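Local coordinates for putative amino acid binding protein (Streptococcus mutans, PDB 4C0R) that probably binds glutathione outside the cell and delivers it to the cystine ABC importer TcyBC, and is captured here with oxidized glutathione disulfide bound, at residues 89-94 against 161-166; 144-149 against 168-173; 56-61 against 195-200. All blocks are in the same frame, centred on the assembly; numbering follows the deposited sequence.

Overall arrangement
Contacts 1 and 2 adjoin one another and share helix 164-173; contact 3 lies across the chain's centre, its own centre about 27 Å from that of contact 1 and about 30 Å from that of contact 2. Contact 1 is a buried strand pair, held by backbone hydrogen bonds and carrying a carboxylate to the glutathione disulfide. Contact 2, also buried where its helices meet, is purely aliphatic between them, while its outer edge binds two cadmium ions. Contact 3 is partly buried and changes from leucine-isoleucine packing to a cadmium-bridged aspartate pair. Strands 81-96 and 191-196, neighbours in one sheet, tie contact 1 to contact 3 despite their separation.

Contact 1 of 3, residues 89-94 against 161-166; sequences NPLVLV and IFEKIS. With GDS (oxidized glutathione disulfide), chain C.
The carboxylate of Glu-163 takes up the amino group of the glutathione disulfide, N6 donating to Glu-163 OE2 at 2.9 Å. A bend at chi2 (77°) folds this side chain back on its own neighbour, setting OE1 3.4 Å above the ring plane of Phe-162, over its centre, where it also takes a weak hydrogen bond from Asn-69 ND2, while the CZ corner of that ring lies near the ligand oxygen O6. If the amino group is protonated, as is likely, the carboxylate would be expected to steady its charge. Water 2 donates both to OE2 and to the carbonyl oxygen of Asn-89.

The next shell fixes the backbone that carries these groups. Val-92 and Phe-162 form an antiparallel hydrogen-bonded pair, with Val-92 N to Phe-162 O at 2.9 Å and almost straight (171°), and the return bond from Phe-162 N to Val-92 O at 3.1 Å. Where the strand turns into the helix, with Glu-163 at the N-cap position, Lys-164 N donates to Pro-90 O at 2.8 Å, nearly along the C=O axis. Asn-89, its CG anti to the backbone N, places OD1 in front of Ile-165 N (3.1 Å), which meets a lone pair in the carbonyl plane; ND2 reaches Ser-166 OG through water 1. One amide thus meets the first helical turn both directly and through water, while crossing the stem of Glu-163 at about a right angle. Val-92 CG1 rests on the aliphatic chain of Lys-164, whose NZ forms a salt bridge with Asp-183.

Beyond the pair, strand 81-96 continues the sheet into strand 179-183. Leu-91 and Ile-161 pack against helix 120-130, whereas Val-92 and Val-94 face Ala-167 of helix 164-173.

Contact 2 of 3, residues 144-149 against 168-173; sequences DLAHQI and ETIIKE. With CD (cadmium ion), chain G; CD (cadmium ion), chain I; GDS (oxidized glutathione disulfide), chain C.
Ile-170 is the central residue of this helix pair, its CB pointing at the other helix and its branches meeting three residues there. Its CD1, at the end of a chain extended at chi2 (164°), presses on CD2 of Leu-145 at 3.6 Å and also reaches Ile-149 CD1; its CG2 branch rests on Ala-146 CB at 4.1 Å. Leu-145 comes in obliquely, its CG anti to the backbone N and chi2 near 63°. One turn on, Ile-149 CG2 meets Ile-171 CG1, the two side chains crossing at about a right angle. At the small Ala-146 the backbones come nearest, its CA 6.4 Å from the CA of Ile-170, although the axes of the short helical segments pass 10.3 Å apart, inclined at 66°.

Helices 145-153 and 164-173 flank strand 160-163 in the chain, a helix-strand-helix succession within a periplasmic-binding-protein type fold, and Leu-145 also packs on Phe-162 of that strand. Asp-144 is the N-cap of the first helix: OD1 accepts from His-147 N. Gln-148 turns to the pocket instead, donating from NE2 to the ligand carboxylate atom OE6 at 3.0 Å, while its OE1 accepts from Lys-160.

Away from the aliphatic seam, the outer edge is polar and hydrated. Asp-144 grips one cadmium with both carboxylate oxygens, OD2 at 2.2 Å, so its OD1 serves metal and helix cap together. His-147 ND1 binds a second cadmium at 2.3 Å, and water 3 bridges the two ions.

Contact 3 of 3, residues 56-61 against 195-200; sequences SGLDSD and IFAQDQ. With CD (cadmium ion), chain U.
Apolar packing, water bridges and a metal-linked pair of carboxylates join the C-terminal end of helix 51-59 to strand 191-196 and the turn that follows it. That strand lies between strands 65-71 and 81-96 in the mixed sheet. In the buried part the CB of Leu-58 is directed toward the second segment. The CD1 of this leucine meets Ile-195 CD1 at 3.5 Å, tighter than usual carbon contact, with the two side chains crossing at about a right angle, so that the helix packs on the sheet. Its CD2 lies by the backbone of Phe-196 and Ala-197, and the methyl of Ala-197 nestles against Leu-58 O.

Two waters carry polar links between the segments. Water 7 donates to Leu-58 O, a carbonyl of the last helical turn, and accepts from Gln-198 N. Water 8 donates to Asp-61 OD2 at 2.7 Å and accepts from Asp-199 N. Both amides belong to the type I turn Ala-197 to Gln-200.

The charged part begins where a Schellman motif ends the helix, Asp-61 having positive phi (57°). The carboxylates of Asp-61 and Asp-199 come tip to tip with their planes 48° apart, OD2 of Asp-61 lying 3.0 Å from OD1 of Asp-199. A cadmium ion is bound by Asp-61 OD1 at 2.7 Å and by Asp-199 OD2 at 2.5 Å. Gln-200 NE2 adds a weak hydrogen bond to Asp-61 OD1. Two acceptor groups so close would be expected to repel if both are ionised; the shared divalent ion, with water 8 and the glutamine amide, probably offsets that cost.

Contact 1 of 3, residues 89-94 against 161-166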
# COMPACT_ATOMS: atom_id res chain seq x y z
N ASN A 89 8.30 -1.95 -2.39
CA ASN A 89 7.43 -1.43 -3.41
C ASN A 89 7.71 0.04 -3.67
O ASN A 89 7.12 0.94 -3.06
CB ASN A 89 6.01 -1.61 -2.94
CG ASN A 89 4.97 -1.46 -4.00
OD1 ASN A 89 5.29 -1.24 -5.17
ND2 ASN A 89 3.71 -1.61 -3.62
N PRO A 90 8.66 0.33 -4.60
CA PRO A 90 9.07 1.71 -4.74
C PRO A 90 8.09 2.56 -5.50
O PRO A 90 7.20 2.06 -6.17
CB PRO A 90 10.40 1.59 -5.51
CG PRO A 90 10.24 0.44 -6.34
CD PRO A 90 9.40 -0.57 -5.49
N LEU A 91 8.23 3.88 -5.37
CA LEU A 91 7.31 4.77 -6.01
C LEU A 91 7.63 5.03 -7.45
O LEU A 91 8.80 5.04 -7.88
CB LEU A 91 7.26 6.14 -5.31
CG LEU A 91 6.67 6.12 -3.94
CD1 LEU A 91 6.83 7.52 -3.33
CD2 LEU A 91 5.22 5.73 -4.02
N VAL A 92 6.57 5.30 -8.19
CA VAL A 92 6.67 5.78 -9.57
C VAL A 92 5.73 6.99 -9.81
O VAL A 92 4.79 7.25 -9.08
CB VAL A 92 6.33 4.72 -10.62
CG1 VAL A 92 7.28 3.61 -10.53
CG2 VAL A 92 4.85 4.22 -10.46
N LEU A 93 6.06 7.74 -10.86
CA LEU A 93 5.27 8.77 -11.40
C LEU A 93 4.57 8.17 -12.62
O LEU A 93 5.21 7.66 -13.52
CB LEU A 93 6.26 9.86 -11.84
CG LEU A 93 5.92 11.22 -12.34
CD1 LEU A 93 4.83 11.90 -11.53
CD2 LEU A 93 7.22 12.03 -12.31
N VAL A 94 3.25 8.21 -12.64
CA VAL A 94 2.45 7.76 -13.74
C VAL A 94 2.03 8.99 -14.55
O VAL A 94 1.43 9.91 -14.02
CB VAL A 94 1.16 7.08 -13.26
CG1 VAL A 94 0.33 6.59 -14.43
CG2 VAL A 94 1.51 5.92 -12.30
N ILE A 161 1.34 9.90 -8.59
CA ILE A 161 2.42 9.23 -7.89
C ILE A 161 1.87 8.09 -7.02
O ILE A 161 0.93 8.28 -6.25
CB ILE A 161 3.26 10.16 -7.01
CG1 ILE A 161 3.87 11.27 -7.86
CG2 ILE A 161 4.34 9.39 -6.26
CD1 ILE A 161 4.52 12.36 -7.04
N PHE A 162 2.37 6.89 -7.23
CA PHE A 162 1.96 5.76 -6.39
C PHE A 162 3.00 4.68 -6.44
O PHE A 162 3.93 4.73 -7.26
CB PHE A 162 0.61 5.18 -6.90
CG PHE A 162 -0.12 4.40 -5.80
CD1 PHE A 162 -0.68 5.08 -4.72
CD2 PHE A 162 -0.15 3.04 -5.81
CE1 PHE A 162 -1.29 4.40 -3.67
CE2 PHE A 162 -0.77 2.34 -4.75
CZ PHE A 162 -1.35 3.05 -3.68
N GLU A 163 2.86 3.66 -5.59
CA GLU A 163 3.75 2.48 -5.67
C GLU A 163 3.69 1.80 -7.05
O GLU A 163 2.64 1.69 -7.65
CB GLU A 163 3.35 1.47 -4.59
CG GLU A 163 3.85 1.80 -3.18
CD GLU A 163 3.12 2.86 -2.41
OE1 GLU A 163 2.01 3.27 -2.78
OE2 GLU A 163 3.72 3.26 -1.42
N LYS A 164 4.86 1.34 -7.50
CA LYS A 164 5.04 0.72 -8.78
C LYS A 164 4.19 -0.51 -9.00
O LYS A 164 3.65 -0.66 -10.06
CB LYS A 164 6.52 0.32 -8.92
CG LYS A 164 6.92 -0.10 -10.31
CD LYS A 164 8.43 -0.05 -10.44
CE LYS A 164 8.83 -0.18 -11.91
NZ LYS A 164 10.29 -0.17 -12.03
N ILE A 165 4.11 -1.40 -8.03
CA ILE A 165 3.45 -2.67 -8.26
C ILE A 165 1.97 -2.44 -8.64
O ILE A 165 1.48 -2.98 -9.65
CB ILE A 165 3.61 -3.60 -7.07
CG1 ILE A 165 5.06 -4.05 -6.85
CG2 ILE A 165 2.70 -4.85 -7.26
CD1 ILE A 165 5.34 -4.69 -5.53
N SER A 166 1.25 -1.60 -7.90
CA SER A 166 -0.13 -1.33 -8.26
C SER A 166 -0.24 -0.52 -9.54
O SER A 166 -1.09 -0.78 -10.36
CB SER A 166 -0.89 -0.61 -7.15
OG SER A 166 -1.18 -1.49 -6.09
CD1 GDS C . -10.53 6.63 0.07
N2 GDS C . -10.08 6.39 -1.31
CA2 GDS C . -9.99 5.02 -1.68
C2 GDS C . -11.21 4.32 -2.16
O2 GDS C . -11.30 3.07 -2.09
CB2 GDS C . -8.75 4.21 -1.59
SG2 GDS C . -7.31 5.16 -1.16
N3 GDS C . -12.27 5.13 -2.72
CA3 GDS C . -13.53 4.49 -3.12
C3 GDS C . -14.50 4.88 -2.00
OE3 GDS C . -15.71 5.14 -2.26
OE4 GDS C . -14.13 4.96 -0.80
N4 GDS C . -4.24 4.75 -2.13
CA4 GDS C . -4.40 5.45 -3.38
C4 GDS C . -3.91 6.85 -3.26
OE5 GDS C . -3.09 7.19 -2.36
OE6 GDS C . -4.31 7.67 -4.14
C5 GDS C . -4.73 3.41 -2.03
O5 GDS C . -5.24 2.87 -3.01
CA5 GDS C . -4.65 2.85 -0.68
N5 GDS C . -3.54 3.17 0.12
CB5 GDS C . -5.97 2.71 -0.00
SG5 GDS C . -6.55 4.34 0.53
CA6 GDS C . 0.98 4.30 0.88
C6 GDS C . 0.72 4.59 2.35
OE7 GDS C . 0.10 5.65 2.65
OE8 GDS C . 1.08 3.79 3.25
N6 GDS C . 1.90 3.14 0.82
CB6 GDS C . -0.28 4.04 0.14
CG6 GDS C . -1.19 3.11 0.98
CD6 GDS C . -2.26 2.60 0.04
O6 GDS C . -2.12 1.69 -0.79
O HOH W 1 1.05 -1.04 -4.62
O HOH W 2 6.31 2.72 -1.16

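Contact 2 of 3, residues 144-149 against 168-173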
# COMPACT_ATOMS: atom_id res chain seq x y z
N ASP A 144 -11.03 5.80 -6.02
CA ASP A 144 -9.99 4.80 -5.83
C ASP A 144 -8.85 4.95 -6.83
O ASP A 144 -8.89 5.77 -7.74
CB ASP A 144 -10.55 3.38 -5.80
CG ASP A 144 -11.19 2.97 -7.07
OD1 ASP A 144 -10.75 3.36 -8.19
OD2 ASP A 144 -12.19 2.20 -6.99
N LEU A 145 -7.79 4.21 -6.59
CA LEU A 145 -6.55 4.38 -7.33
C LEU A 145 -6.74 4.14 -8.81
O LEU A 145 -6.20 4.89 -9.63
CB LEU A 145 -5.52 3.44 -6.75
CG LEU A 145 -4.16 3.42 -7.49
CD1 LEU A 145 -3.43 4.76 -7.44
CD2 LEU A 145 -3.29 2.24 -6.97
N ALA A 146 -7.43 3.07 -9.18
CA ALA A 146 -7.62 2.81 -10.61
C ALA A 146 -8.37 3.98 -11.26
O ALA A 146 -8.09 4.33 -12.39
CB ALA A 146 -8.37 1.50 -10.80
N HIS A 147 -9.34 4.55 -10.55
CA HIS A 147 -10.13 5.67 -11.02
C HIS A 147 -9.17 6.85 -11.32
O HIS A 147 -9.30 7.54 -12.31
CB HIS A 147 -11.15 6.06 -9.94
CG HIS A 147 -12.15 7.09 -10.37
ND1 HIS A 147 -13.28 6.78 -11.11
CD2 HIS A 147 -12.19 8.44 -10.17
CE1 HIS A 147 -13.98 7.88 -11.33
NE2 HIS A 147 -13.34 8.90 -10.78
N GLN A 148 -8.23 7.07 -10.40
CA GLN A 148 -7.33 8.20 -10.53
C GLN A 148 -6.36 7.95 -11.67
O GLN A 148 -6.06 8.90 -12.46
CB GLN A 148 -6.57 8.46 -9.24
CG GLN A 148 -7.44 8.75 -7.99
CD GLN A 148 -6.55 8.88 -6.77
OE1 GLN A 148 -5.65 9.66 -6.77
NE2 GLN A 148 -6.80 8.08 -5.75
N ILE A 149 -5.88 6.72 -11.81
CA ILE A 149 -4.98 6.39 -12.90
C ILE A 149 -5.68 6.54 -14.26
O ILE A 149 -5.15 7.17 -15.19
CB ILE A 149 -4.33 5.02 -12.71
CG1 ILE A 149 -3.39 5.09 -11.51
CG2 ILE A 149 -3.61 4.55 -13.97
CD1 ILE A 149 -2.75 3.79 -11.14
N GLU A 168 1.70 -0.44 -12.19
CA GLU A 168 1.97 -1.30 -13.33
C GLU A 168 0.85 -2.30 -13.53
O GLU A 168 0.40 -2.55 -14.66
CB GLU A 168 3.34 -1.96 -13.21
CG GLU A 168 4.48 -0.95 -13.33
CD GLU A 168 5.83 -1.58 -13.47
OE1 GLU A 168 6.08 -2.65 -12.88
OE2 GLU A 168 6.65 -0.95 -14.16
N THR A 169 0.37 -2.86 -12.43
CA THR A 169 -0.69 -3.85 -12.51
C THR A 169 -1.95 -3.28 -13.14
O THR A 169 -2.54 -3.88 -14.04
CB THR A 169 -1.01 -4.42 -11.11
OG1 THR A 169 0.13 -5.14 -10.60
CG2 THR A 169 -2.24 -5.28 -11.16
N ILE A 170 -2.36 -2.12 -12.67
CA ILE A 170 -3.58 -1.45 -13.15
C ILE A 170 -3.43 -1.02 -14.60
O ILE A 170 -4.32 -1.24 -15.39
CB ILE A 170 -3.91 -0.26 -12.26
CG1 ILE A 170 -4.42 -0.74 -10.92
CG2 ILE A 170 -5.00 0.58 -12.91
CD1 ILE A 170 -4.42 0.33 -9.85
N ILE A 171 -2.29 -0.42 -14.96
CA ILE A 171 -2.10 0.01 -16.33
C ILE A 171 -2.16 -1.18 -17.26
O ILE A 171 -2.70 -1.08 -18.36
CB ILE A 171 -0.73 0.71 -16.50
CG1 ILE A 171 -0.78 2.10 -15.83
CG2 ILE A 171 -0.31 0.74 -17.98
CD1 ILE A 171 0.60 2.68 -15.63
N LYS A 172 -1.62 -2.33 -16.85
CA LYS A 172 -1.62 -3.53 -17.71
C LYS A 172 -3.01 -4.13 -17.81
O LYS A 172 -3.54 -4.35 -18.90
CB LYS A 172 -0.64 -4.56 -17.14
CG LYS A 172 -0.71 -5.92 -17.83
CD LYS A 172 0.36 -6.86 -17.32
N GLU A 173 -3.61 -4.39 -16.66
CA GLU A 173 -4.92 -5.05 -16.59
C GLU A 173 -6.06 -4.22 -17.18
O GLU A 173 -7.01 -4.79 -17.73
CB GLU A 173 -5.23 -5.45 -15.14
CG GLU A 173 -4.31 -6.53 -14.65
CD GLU A 173 -4.61 -7.05 -13.24
OE1 GLU A 173 -5.54 -6.57 -12.59
OE2 GLU A 173 -3.84 -7.95 -12.80
CD CD G . -13.81 4.62 -11.63
CD CD I . -12.51 1.95 -9.16
CD1 GDS C . -10.53 6.63 0.07
N2 GDS C . -10.08 6.39 -1.31
CA2 GDS C . -9.99 5.02 -1.68
C2 GDS C . -11.21 4.32 -2.16
O2 GDS C . -11.30 3.07 -2.09
CB2 GDS C . -8.75 4.21 -1.59
SG2 GDS C . -7.31 5.16 -1.16
N3 GDS C . -12.27 5.13 -2.72
CA3 GDS C . -13.53 4.49 -3.12
C3 GDS C . -14.50 4.88 -2.00
OE3 GDS C . -15.71 5.14 -2.26
OE4 GDS C . -14.13 4.96 -0.80
N4 GDS C . -4.24 4.75 -2.13
CA4 GDS C . -4.40 5.45 -3.38
C4 GDS C . -3.91 6.85 -3.26
OE5 GDS C . -3.09 7.19 -2.36
OE6 GDS C . -4.31 7.67 -4.14
C5 GDS C . -4.73 3.41 -2.03
O5 GDS C . -5.24 2.87 -3.01
CA5 GDS C . -4.65 2.85 -0.68
N5 GDS C . -3.54 3.17 0.12
CB5 GDS C . -5.97 2.71 -0.00
SG5 GDS C . -6.55 4.34 0.53
CA6 GDS C . 0.98 4.30 0.88
C6 GDS C . 0.72 4.59 2.35
OE7 GDS C . 0.10 5.65 2.65
OE8 GDS C . 1.08 3.79 3.25
N6 GDS C . 1.90 3.14 0.82
CB6 GDS C . -0.28 4.04 0.14
CG6 GDS C . -1.19 3.11 0.98
CD6 GDS C . -2.26 2.60 0.04
O6 GDS C . -2.12 1.69 -0.79
O HOH W 3 -12.01 2.80 -11.44
O HOH W 4 -13.11 5.19 -13.68
O HOH W 5 -14.30 0.26 -9.35
O HOH W 6 -10.82 -0.04 -8.91

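Contact 3 of 3, residues 56-61 against 195-200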
# COMPACT_ATOMS: atom_id res chain seq x y z
N SER A 56 -8.83 4.61 12.56
CA SER A 56 -9.64 4.96 13.75
C SER A 56 -10.11 3.69 14.48
O SER A 56 -10.24 3.66 15.70
CB SER A 56 -10.80 5.88 13.38
OG SER A 56 -11.69 5.26 12.49
N GLY A 57 -10.32 2.62 13.74
CA GLY A 57 -10.68 1.35 14.34
C GLY A 57 -9.55 0.68 15.08
O GLY A 57 -9.75 0.03 16.10
N LEU A 58 -8.33 0.85 14.58
CA LEU A 58 -7.19 0.37 15.31
C LEU A 58 -7.02 1.19 16.60
O LEU A 58 -6.64 0.65 17.64
CB LEU A 58 -5.90 0.46 14.49
CG LEU A 58 -5.78 -0.50 13.30
CD1 LEU A 58 -4.59 -0.06 12.45
CD2 LEU A 58 -5.63 -1.95 13.77
N ASP A 59 -7.28 2.50 16.54
CA ASP A 59 -7.19 3.34 17.75
C ASP A 59 -8.16 2.86 18.82
O ASP A 59 -7.86 2.93 20.01
CB ASP A 59 -7.61 4.77 17.43
CG ASP A 59 -6.61 5.51 16.56
OD1 ASP A 59 -5.45 5.08 16.46
OD2 ASP A 59 -7.00 6.53 15.98
N SER A 60 -9.35 2.43 18.42
CA SER A 60 -10.38 2.05 19.39
C SER A 60 -10.40 0.56 19.73
O SER A 60 -11.25 0.08 20.51
CB SER A 60 -11.73 2.47 18.86
OG SER A 60 -12.12 1.70 17.72
N ASP A 61 -9.48 -0.18 19.14
CA ASP A 61 -9.48 -1.63 19.17
C ASP A 61 -10.73 -2.34 18.63
O ASP A 61 -10.95 -3.51 18.94
CB ASP A 61 -9.10 -2.19 20.55
CG ASP A 61 -7.65 -2.66 20.57
OD1 ASP A 61 -7.34 -3.83 20.06
OD2 ASP A 61 -6.86 -1.81 21.04
N ILE A 195 0.10 -3.47 10.21
CA ILE A 195 0.12 -2.70 11.42
C ILE A 195 -0.89 -3.26 12.41
O ILE A 195 -1.79 -4.01 12.05
CB ILE A 195 -0.14 -1.21 11.18
CG1 ILE A 195 -1.50 -0.97 10.51
CG2 ILE A 195 0.98 -0.53 10.41
CD1 ILE A 195 -1.87 0.53 10.40
N PHE A 196 -0.70 -2.92 13.69
CA PHE A 196 -1.56 -3.49 14.72
C PHE A 196 -1.97 -2.42 15.72
O PHE A 196 -1.24 -1.45 15.95
CB PHE A 196 -0.87 -4.59 15.54
CG PHE A 196 -0.24 -5.67 14.71
CD1 PHE A 196 1.01 -5.49 14.15
CD2 PHE A 196 -0.89 -6.85 14.51
CE1 PHE A 196 1.61 -6.49 13.38
CE2 PHE A 196 -0.31 -7.85 13.75
CZ PHE A 196 0.95 -7.67 13.18
N ALA A 197 -3.09 -2.67 16.36
CA ALA A 197 -3.50 -1.85 17.50
C ALA A 197 -2.39 -1.95 18.53
O ALA A 197 -1.69 -2.96 18.65
CB ALA A 197 -4.85 -2.34 18.03
N GLN A 198 -2.18 -0.85 19.27
CA GLN A 198 -1.00 -0.75 20.08
C GLN A 198 -0.91 -1.76 21.21
O GLN A 198 0.20 -2.13 21.63
CB GLN A 198 -0.88 0.70 20.59
CG GLN A 198 0.54 1.07 20.91
CD GLN A 198 0.67 2.54 21.25
OE1 GLN A 198 -0.20 3.11 21.93
NE2 GLN A 198 1.76 3.15 20.82
N ASP A 199 -2.06 -2.27 21.66
CA ASP A 199 -2.07 -3.25 22.73
C ASP A 199 -1.92 -4.69 22.24
O ASP A 199 -2.00 -5.62 23.02
CB ASP A 199 -3.30 -3.13 23.62
CG ASP A 199 -4.59 -3.29 22.90
OD1 ASP A 199 -4.61 -3.67 21.71
OD2 ASP A 199 -5.63 -3.03 23.53
N GLN A 200 -1.67 -4.88 20.96
CA GLN A 200 -1.63 -6.24 20.41
C GLN A 200 -0.23 -6.79 20.24
O GLN A 200 0.10 -7.38 19.21
CB GLN A 200 -2.37 -6.28 19.06
CG GLN A 200 -3.87 -5.97 19.18
CD GLN A 200 -4.63 -7.06 19.91
OE1 GLN A 200 -4.24 -8.22 19.84
NE2 GLN A 200 -5.70 -6.71 20.60
CD CD U . -7.50 -4.51 22.65
O HOH W 7 -4.34 1.11 19.08
O HOH W 8 -4.61 -0.42 21.55